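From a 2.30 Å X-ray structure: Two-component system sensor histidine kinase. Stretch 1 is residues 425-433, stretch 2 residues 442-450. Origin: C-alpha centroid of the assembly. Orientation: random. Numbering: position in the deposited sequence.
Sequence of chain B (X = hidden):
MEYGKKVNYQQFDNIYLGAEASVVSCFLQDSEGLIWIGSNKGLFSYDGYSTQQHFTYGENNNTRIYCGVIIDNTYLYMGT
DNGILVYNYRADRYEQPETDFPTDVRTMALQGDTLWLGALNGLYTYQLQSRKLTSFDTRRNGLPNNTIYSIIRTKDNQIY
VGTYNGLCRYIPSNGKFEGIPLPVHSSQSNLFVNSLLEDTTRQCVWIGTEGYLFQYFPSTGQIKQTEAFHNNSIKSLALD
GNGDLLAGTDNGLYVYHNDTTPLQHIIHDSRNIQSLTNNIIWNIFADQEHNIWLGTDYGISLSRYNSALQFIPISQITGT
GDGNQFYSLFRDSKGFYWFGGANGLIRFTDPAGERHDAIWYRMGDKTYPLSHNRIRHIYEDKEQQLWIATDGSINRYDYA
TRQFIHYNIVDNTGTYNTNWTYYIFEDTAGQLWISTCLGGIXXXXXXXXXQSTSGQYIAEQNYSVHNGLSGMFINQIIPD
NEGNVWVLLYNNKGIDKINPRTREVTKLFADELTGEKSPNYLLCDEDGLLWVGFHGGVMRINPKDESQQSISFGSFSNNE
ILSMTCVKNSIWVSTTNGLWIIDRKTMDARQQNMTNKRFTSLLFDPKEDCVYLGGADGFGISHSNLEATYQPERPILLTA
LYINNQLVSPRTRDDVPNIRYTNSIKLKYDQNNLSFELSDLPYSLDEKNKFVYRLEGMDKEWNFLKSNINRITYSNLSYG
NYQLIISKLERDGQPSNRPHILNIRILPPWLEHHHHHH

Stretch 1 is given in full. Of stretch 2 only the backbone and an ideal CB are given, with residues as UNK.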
# COMPACT_ATOMS: atom_id res chain seq x y z
N PHE B 425 -29.93 7.52 18.67
CA PHE B 425 -29.86 8.92 19.12
C PHE B 425 -30.18 9.00 20.59
O PHE B 425 -30.71 8.06 21.15
CB PHE B 425 -30.79 9.88 18.28
CG PHE B 425 -32.30 9.68 18.54
CD1 PHE B 425 -33.09 8.88 17.67
CD2 PHE B 425 -32.93 10.29 19.61
CE1 PHE B 425 -34.46 8.70 17.88
CE2 PHE B 425 -34.35 10.11 19.86
CZ PHE B 425 -35.11 9.31 18.98
N GLU B 426 -29.90 10.16 21.21
CA GLU B 426 -30.23 10.38 22.62
C GLU B 426 -31.37 11.42 22.70
O GLU B 426 -31.31 12.42 22.03
CB GLU B 426 -29.01 10.82 23.46
CG GLU B 426 -29.40 11.01 25.00
CD GLU B 426 -28.34 11.72 25.93
OE1 GLU B 426 -27.17 11.88 25.57
OE2 GLU B 426 -28.69 12.12 27.08
N ASP B 427 -32.42 11.14 23.50
CA ASP B 427 -33.49 12.10 23.64
C ASP B 427 -33.11 13.16 24.66
O ASP B 427 -31.98 13.21 25.10
CB ASP B 427 -34.85 11.45 23.93
CG ASP B 427 -34.93 10.73 25.30
OD1 ASP B 427 -34.06 10.92 26.17
OD2 ASP B 427 -35.91 9.96 25.48
N THR B 428 -34.06 14.00 25.04
CA THR B 428 -33.77 15.08 25.96
C THR B 428 -33.95 14.61 27.42
O THR B 428 -33.90 15.43 28.37
CB THR B 428 -34.67 16.32 25.68
OG1 THR B 428 -36.01 15.98 26.01
CG2 THR B 428 -34.64 16.75 24.20
N ALA B 429 -34.13 13.30 27.62
CA ALA B 429 -34.32 12.81 29.00
C ALA B 429 -33.32 11.71 29.43
O ALA B 429 -33.68 10.83 30.19
CB ALA B 429 -35.78 12.36 29.21
N GLY B 430 -32.08 11.74 28.93
CA GLY B 430 -31.07 10.75 29.32
C GLY B 430 -31.30 9.38 28.69
O GLY B 430 -30.67 8.39 29.07
N GLN B 431 -32.18 9.28 27.71
CA GLN B 431 -32.40 7.95 27.16
C GLN B 431 -31.80 7.75 25.76
O GLN B 431 -31.90 8.60 24.91
CB GLN B 431 -33.91 7.62 27.20
CG GLN B 431 -34.57 7.57 28.60
CD GLN B 431 -36.06 7.38 28.47
OE1 GLN B 431 -36.72 8.05 27.65
NE2 GLN B 431 -36.62 6.43 29.23
N LEU B 432 -31.22 6.59 25.50
CA LEU B 432 -30.73 6.25 24.16
C LEU B 432 -31.78 5.48 23.42
O LEU B 432 -32.33 4.56 23.97
CB LEU B 432 -29.51 5.36 24.31
CG LEU B 432 -28.12 5.69 23.81
CD1 LEU B 432 -27.87 7.19 23.86
CD2 LEU B 432 -27.16 4.82 24.65
N TRP B 433 -32.08 5.87 22.19
CA TRP B 433 -33.11 5.20 21.34
C TRP B 433 -32.30 4.43 20.29
O TRP B 433 -31.43 5.03 19.62
CB TRP B 433 -34.01 6.26 20.68
CG TRP B 433 -35.06 6.81 21.64
CD1 TRP B 433 -34.85 7.62 22.74
CD2 TRP B 433 -36.47 6.57 21.58
NE1 TRP B 433 -36.05 7.91 23.34
CE2 TRP B 433 -37.06 7.26 22.66
CE3 TRP B 433 -37.30 5.87 20.68
CZ2 TRP B 433 -38.44 7.24 22.91
CZ3 TRP B 433 -38.69 5.85 20.92
CH2 TRP B 433 -39.24 6.52 22.03
N UNK B 442 -35.25 -0.16 20.87
CA UNK B 442 -34.97 -0.23 22.31
C UNK B 442 -34.76 1.19 22.83
O UNK B 442 -34.10 2.03 22.16
CB UNK B 442 -33.75 -1.10 22.60
N UNK B 443 -35.31 1.46 24.02
CA UNK B 443 -35.12 2.72 24.70
C UNK B 443 -34.45 2.40 26.02
O UNK B 443 -35.02 1.64 26.82
CB UNK B 443 -36.44 3.47 24.90
N UNK B 444 -33.22 2.90 26.20
CA UNK B 444 -32.34 2.51 27.30
C UNK B 444 -31.86 3.73 28.11
O UNK B 444 -31.53 4.80 27.54
CB UNK B 444 -31.14 1.74 26.75
N UNK B 445 -31.83 3.59 29.42
CA UNK B 445 -31.31 4.64 30.25
C UNK B 445 -29.78 4.79 30.05
O UNK B 445 -29.01 3.91 30.39
CB UNK B 445 -31.65 4.36 31.72
N UNK B 446 -29.35 5.90 29.46
CA UNK B 446 -27.95 6.06 29.05
C UNK B 446 -26.93 5.87 30.21
O UNK B 446 -26.01 5.03 30.12
CB UNK B 446 -27.77 7.45 28.44
N UNK B 447 -27.12 6.60 31.31
CA UNK B 447 -26.17 6.47 32.46
C UNK B 447 -26.14 5.10 33.09
O UNK B 447 -25.06 4.61 33.41
CB UNK B 447 -26.52 7.48 33.55
N UNK B 448 -27.29 4.46 33.26
CA UNK B 448 -27.28 3.10 33.76
C UNK B 448 -26.60 2.14 32.78
O UNK B 448 -25.80 1.30 33.15
CB UNK B 448 -28.71 2.64 34.04
N UNK B 449 -26.83 2.30 31.49
CA UNK B 449 -26.08 1.43 30.60
C UNK B 449 -24.56 1.65 30.79
O UNK B 449 -23.81 0.67 30.95
CB UNK B 449 -26.49 1.68 29.15
N UNK B 450 -24.12 2.91 30.76
CA UNK B 450 -22.68 3.23 30.88
C UNK B 450 -22.05 2.69 32.16
O UNK B 450 -20.86 2.28 32.17
CB UNK B 450 -22.48 4.75 30.83

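Stretch 2 enters as a strand antiparallel to 431-433 and then turns into a helix, so its early positions alternate between two faces of a sheet.

At position 442 the CA-to-CB bond points sideways and nothing of stretch 1 lies within 5.5 Å of the ideal CB, so this contact leaves the choice wide. The residue is Phe-442, whose ring leads away; its backbone O receives a CA-H...O contact from Trp-433 CA at 3.4 Å.

Position 443 shares a sheet face with Gln-431 and Trp-433, and its ideal CB sits 4.4 Å from Trp-433 CE2. An indole face invites a compact apolar group, and extended backbone angles suit a beta-branched one: valine, isoleucine or threonine would all be reasonable. It is Val-443, with chi1 t. Its CG2 stands 3.5 Å from the centroid of the six-membered ring of Trp-433, only 5° off the normal, a CH-pi contact, while CG1 packs 3.9 Å from Gln-431 CD.

At 444 the backbone does the pairing: its N donates to Leu-432 O at 2.9 Å, and its O accepts from Leu-432 N at 2.7 Å. The CB points to the other face, that of Leu-432, where an apolar strand former would fit. Val-444 occupies it.

Position 445 returns to the Gln-431 face, just before the helix begins. Here the demand comes from the turn: a short acceptor, Asp, Asn, Ser or Thr, could cap the free amides. Asp-445 does so, its OD1 accepting from the N of position 448 at 3.1 Å.

Position 446 is the most constrained. Its N donates to Gly-430 O at 2.8 Å, carrying the pairing into the first helical residue, and its ideal CB lies a tight 3.1 Å from that same Gly-430 O. The CA-to-CB bond points toward stretch 1, past Leu-432 CD1 and in the direction of the carboxylate of Glu-426. A long side chain with an aliphatic stem and a positive end, lysine or arginine, answers both features. Lys-446 is present: CD packs 3.8 Å from Leu-432 CD1, and NZ forms a salt bridge with Glu-426 OE1 at 2.8 Å.

Positions 447 and 448 have no stretch 1 atom within 5.5 Å of their ideal CBs, so many helix-compatible residues would serve; they are His-447 and Lys-448.

Position 449 points back toward stretch 1, but from a distance that favours a medium or long apolar side chain, leucine, isoleucine or methionine. Leu-449 reaches Leu-432, CD2 to CD2, at 4.1 Å.

Position 450 is out of reach and unconstrained here; it is Met-450.

Stretch 2 442-450: FVVDKHKLM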
# COMPACT_ATOMS: atom_id res chain seq x y z
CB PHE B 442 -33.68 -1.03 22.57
CG PHE B 442 -33.75 -2.46 22.11
CD1 PHE B 442 -33.53 -2.81 20.77
CD2 PHE B 442 -34.02 -3.47 23.02
CE1 PHE B 442 -33.60 -4.19 20.34
CE2 PHE B 442 -34.12 -4.83 22.59
CZ PHE B 442 -33.90 -5.17 21.27
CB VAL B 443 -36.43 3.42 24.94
CG1 VAL B 443 -36.18 4.74 25.65
CG2 VAL B 443 -37.21 3.62 23.60
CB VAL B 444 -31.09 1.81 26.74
CG1 VAL B 444 -29.95 1.74 27.76
CG2 VAL B 444 -31.41 0.36 26.22
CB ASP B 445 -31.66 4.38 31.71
CG ASP B 445 -31.21 5.55 32.65
OD1 ASP B 445 -30.00 5.85 32.71
OD2 ASP B 445 -32.08 6.15 33.31
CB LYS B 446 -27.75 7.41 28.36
CG LYS B 446 -26.46 7.51 27.57
CD LYS B 446 -26.32 8.83 26.97
CE LYS B 446 -25.71 9.86 28.00
NZ LYS B 446 -25.10 10.98 27.23
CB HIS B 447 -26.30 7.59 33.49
CG HIS B 447 -25.87 8.92 32.93
ND1 HIS B 447 -26.39 10.13 33.35
CD2 HIS B 447 -24.98 9.22 31.95
CE1 HIS B 447 -25.83 11.11 32.66
NE2 HIS B 447 -24.97 10.58 31.80
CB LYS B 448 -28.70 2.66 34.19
CG LYS B 448 -28.96 2.97 35.63
CD LYS B 448 -30.41 3.14 35.99
CE LYS B 448 -31.22 1.84 35.82
NZ LYS B 448 -32.26 1.82 36.90
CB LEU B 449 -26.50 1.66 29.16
CG LEU B 449 -25.74 0.90 28.10
CD1 LEU B 449 -26.07 -0.57 28.18
CD2 LEU B 449 -26.02 1.52 26.72
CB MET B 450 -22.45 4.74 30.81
CG MET B 450 -22.53 5.26 29.39
SD MET B 450 -22.49 7.04 29.17
CE MET B 450 -21.02 7.58 30.05
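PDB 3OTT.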